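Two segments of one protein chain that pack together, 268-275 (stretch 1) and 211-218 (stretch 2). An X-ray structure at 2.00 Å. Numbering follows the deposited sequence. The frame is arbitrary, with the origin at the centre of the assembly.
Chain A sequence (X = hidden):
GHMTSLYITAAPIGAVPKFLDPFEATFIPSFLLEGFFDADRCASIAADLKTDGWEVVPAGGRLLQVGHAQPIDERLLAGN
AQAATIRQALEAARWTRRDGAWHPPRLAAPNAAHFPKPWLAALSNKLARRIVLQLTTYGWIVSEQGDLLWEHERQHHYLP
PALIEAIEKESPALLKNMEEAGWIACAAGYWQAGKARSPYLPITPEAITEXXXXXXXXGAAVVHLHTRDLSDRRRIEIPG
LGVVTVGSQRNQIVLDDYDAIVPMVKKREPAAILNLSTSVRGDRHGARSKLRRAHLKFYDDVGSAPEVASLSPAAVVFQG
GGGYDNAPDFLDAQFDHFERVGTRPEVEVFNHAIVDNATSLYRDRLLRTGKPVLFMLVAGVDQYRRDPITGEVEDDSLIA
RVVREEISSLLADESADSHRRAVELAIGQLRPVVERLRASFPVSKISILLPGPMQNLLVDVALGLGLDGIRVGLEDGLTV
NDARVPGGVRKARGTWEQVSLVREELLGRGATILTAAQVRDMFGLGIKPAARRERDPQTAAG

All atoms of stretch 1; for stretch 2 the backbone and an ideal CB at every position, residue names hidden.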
# COMPACT_ATOMS: atom_id res chain seq x y z
N ARG A 268 11.91 -13.06 17.27
CA ARG A 268 10.77 -13.95 17.13
C ARG A 268 10.90 -14.86 15.91
O ARG A 268 10.55 -16.04 15.97
CB ARG A 268 9.47 -13.14 17.11
CG ARG A 268 9.30 -12.29 18.37
CD ARG A 268 8.04 -11.43 18.33
NE ARG A 268 6.83 -12.21 18.06
CZ ARG A 268 5.64 -11.68 17.74
NH1 ARG A 268 5.49 -10.37 17.63
NH2 ARG A 268 4.61 -12.48 17.52
N GLU A 269 11.41 -14.31 14.82
CA GLU A 269 11.64 -15.10 13.62
C GLU A 269 13.04 -14.81 13.09
O GLU A 269 13.21 -13.90 12.27
CB GLU A 269 10.61 -14.77 12.55
CG GLU A 269 9.20 -15.27 12.84
CD GLU A 269 9.03 -16.76 12.57
OE1 GLU A 269 9.93 -17.37 11.95
OE2 GLU A 269 7.99 -17.31 12.97
N PRO A 270 14.04 -15.57 13.55
CA PRO A 270 15.42 -15.30 13.13
C PRO A 270 15.68 -15.60 11.66
O PRO A 270 16.70 -15.16 11.12
CB PRO A 270 16.26 -16.25 14.01
CG PRO A 270 15.29 -17.26 14.54
CD PRO A 270 13.97 -16.56 14.64
N ALA A 271 14.77 -16.33 11.01
CA ALA A 271 14.90 -16.61 9.58
C ALA A 271 14.42 -15.45 8.71
O ALA A 271 14.60 -15.50 7.49
CB ALA A 271 14.12 -17.85 9.22
N ALA A 272 13.77 -14.47 9.31
CA ALA A 272 13.15 -13.38 8.55
C ALA A 272 14.13 -12.76 7.59
O ALA A 272 15.27 -12.43 7.97
CB ALA A 272 12.59 -12.33 9.47
N ILE A 273 13.70 -12.61 6.34
CA ILE A 273 14.50 -11.92 5.34
C ILE A 273 13.96 -10.51 5.18
O ILE A 273 12.88 -10.31 4.62
CB ILE A 273 14.44 -12.64 3.99
CG1 ILE A 273 14.92 -14.08 4.16
CG2 ILE A 273 15.30 -11.90 2.95
CD1 ILE A 273 14.73 -14.93 2.94
N LEU A 274 14.70 -9.54 5.71
CA LEU A 274 14.24 -8.16 5.67
C LEU A 274 14.78 -7.44 4.43
O LEU A 274 15.98 -7.50 4.12
CB LEU A 274 14.63 -7.44 6.96
CG LEU A 274 13.98 -7.95 8.25
CD1 LEU A 274 14.19 -6.94 9.38
CD2 LEU A 274 12.48 -8.27 8.08
N ASN A 275 13.87 -6.79 3.72
CA ASN A 275 14.16 -6.02 2.52
C ASN A 275 13.87 -4.54 2.84
O ASN A 275 12.72 -4.08 2.82
CB ASN A 275 13.28 -6.57 1.37
CG ASN A 275 13.39 -5.76 0.08
OD1 ASN A 275 13.99 -4.68 0.04
ND2 ASN A 275 12.79 -6.29 -0.99
N UNK A 211 3.15 -7.09 12.31
CA UNK A 211 2.66 -7.39 10.96
C UNK A 211 3.67 -8.19 10.15
O UNK A 211 3.30 -9.10 9.40
CB UNK A 211 2.32 -6.09 10.22
N UNK A 212 4.96 -7.85 10.30
CA UNK A 212 6.03 -8.61 9.65
C UNK A 212 5.97 -10.09 10.04
O UNK A 212 6.01 -10.98 9.19
CB UNK A 212 7.40 -8.02 10.02
N UNK A 213 5.89 -10.34 11.34
CA UNK A 213 5.82 -11.71 11.83
C UNK A 213 4.55 -12.44 11.38
O UNK A 213 4.62 -13.57 10.90
CB UNK A 213 5.90 -11.71 13.36
N UNK A 214 3.40 -11.78 11.49
CA UNK A 214 2.16 -12.37 10.98
C UNK A 214 2.23 -12.65 9.49
O UNK A 214 1.77 -13.70 9.04
CB UNK A 214 0.98 -11.45 11.27
N UNK A 215 2.78 -11.72 8.72
CA UNK A 215 2.91 -11.93 7.27
C UNK A 215 3.79 -13.13 6.93
O UNK A 215 3.46 -13.92 6.03
CB UNK A 215 3.48 -10.67 6.61
N UNK A 216 4.91 -13.26 7.62
CA UNK A 216 5.78 -14.41 7.43
C UNK A 216 5.06 -15.72 7.79
O UNK A 216 5.20 -16.73 7.09
CB UNK A 216 7.05 -14.25 8.27
N UNK A 217 4.28 -15.69 8.86
CA UNK A 217 3.60 -16.90 9.29
C UNK A 217 2.44 -17.27 8.38
O UNK A 217 2.04 -18.43 8.32
CB UNK A 217 3.10 -16.73 10.73
N UNK A 218 1.93 -16.30 7.63
CA UNK A 218 0.88 -16.54 6.65
C UNK A 218 1.48 -17.01 5.34
O UNK A 218 0.76 -17.38 4.41
CB UNK A 218 0.04 -15.28 6.43

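Positions 211 to 217 have helical backbone angles, so the CA-to-CB bonds fan out around one axis and only part of the stretch can meet stretch 1.

Position 211 has nothing of stretch 1 within 5.5 Å of its ideal CB. Stretch 1 sets no demand here, and many residues would fit. The residue is Glu211, whose backbone O accepts hydrogen bonds from within the helix.

At position 212, CA-to-CB points toward stretch 1. The ideal CB lies 5.4 Å from Leu274 CD2, an apolar neighbour with room for a small or medium side chain. Val, Thr, Ala or Ile would suit. It is Thr212, with chi1 in m. Its CG2 lies 4.2 Å from Leu274 CD2, while OG1 is hydrogen-bonded elsewhere in the structure.

Position 213 also points toward stretch 1. The ideal CB is 4.4 Å from Arg268 CZ and 4.9 Å from Glu269 CG. An aliphatic chain could lie against the guanidinium and the Glu269 methylenes; an acid could pair with Arg268. Leu, Ile, Met or Glu are all reasonable. It is Ile213. Its CD1 sits over one face of the Arg268 guanidinium, 3.3 Å from Arg268 NH1, and its CG2 is 4.3 Å from Glu269 CG.

Position 214 points away and position 215 is out of reach. Neither is constrained by stretch 1. They are Arg214 and Ser215; Ser215 OG donates a 3.0 Å hydrogen bond to Glu211 O, one turn back.

Position 216 points toward the turn formed by Glu269 to Ala272. The ideal CB is 5.2 Å from Glu269 CG, and the Ala272 methyl lies farther out. A long, flexible apolar chain could cross this gap, so Met or Leu would suit; Lys or Arg could instead seek the Glu269 carboxylate. It is Met216, with chi angles m, t, p. Its SD packs 3.4 Å from Ala272 CB, and its CE reaches 3.9 Å from Glu269 OE1.

Position 217 points sideways, with its ideal CB 5.4 Å from Glu269 OE2. A long donor could turn back to this carboxylate; Arg, Lys or Gln would suit, although the nearby Arg268 disfavours a second positive charge. It is Arg217. NE donates to Glu269 OE2 at 2.8 Å and 162°, and NH2 to the same Glu269 OE2 at 3.2 Å, forming a salt bridge at the guanidinium edge. Its NH1 lies 3.8 Å from Arg268 NH2, a close approach of like charges.

Position 218 is out of reach, so a small residue loses nothing. It is Ala218.

Stretch 2, residues 211-218: ETIRSMRA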
# COMPACT_ATOMS: atom_id res chain seq x y z
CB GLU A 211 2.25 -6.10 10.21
CG GLU A 211 1.72 -6.34 8.81
CD GLU A 211 0.40 -7.14 8.81
OE1 GLU A 211 -0.48 -6.85 9.64
OE2 GLU A 211 0.26 -8.05 7.97
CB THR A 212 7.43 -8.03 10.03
OG1 THR A 212 7.53 -6.69 9.52
CG2 THR A 212 8.54 -8.87 9.45
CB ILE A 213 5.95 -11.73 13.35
CG1 ILE A 213 7.40 -11.41 13.72
CG2 ILE A 213 5.58 -13.12 13.91
CD1 ILE A 213 7.53 -10.74 15.02
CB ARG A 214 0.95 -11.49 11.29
CG ARG A 214 0.69 -11.32 12.78
CD ARG A 214 -0.79 -11.28 13.03
NE ARG A 214 -1.46 -12.43 12.43
CZ ARG A 214 -2.77 -12.53 12.28
NH1 ARG A 214 -3.29 -13.60 11.71
NH2 ARG A 214 -3.56 -11.55 12.70
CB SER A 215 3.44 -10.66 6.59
OG SER A 215 2.42 -9.67 6.54
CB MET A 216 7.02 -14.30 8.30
CG MET A 216 8.11 -13.40 7.75
SD MET A 216 9.45 -13.51 8.94
CE MET A 216 9.94 -15.21 8.72
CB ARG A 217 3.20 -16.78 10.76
CG ARG A 217 4.43 -16.79 11.64
CD ARG A 217 4.15 -16.50 13.09
NE ARG A 217 5.39 -16.60 13.86
CZ ARG A 217 5.50 -16.31 15.15
NH1 ARG A 217 4.46 -15.89 15.85
NH2 ARG A 217 6.68 -16.43 15.75
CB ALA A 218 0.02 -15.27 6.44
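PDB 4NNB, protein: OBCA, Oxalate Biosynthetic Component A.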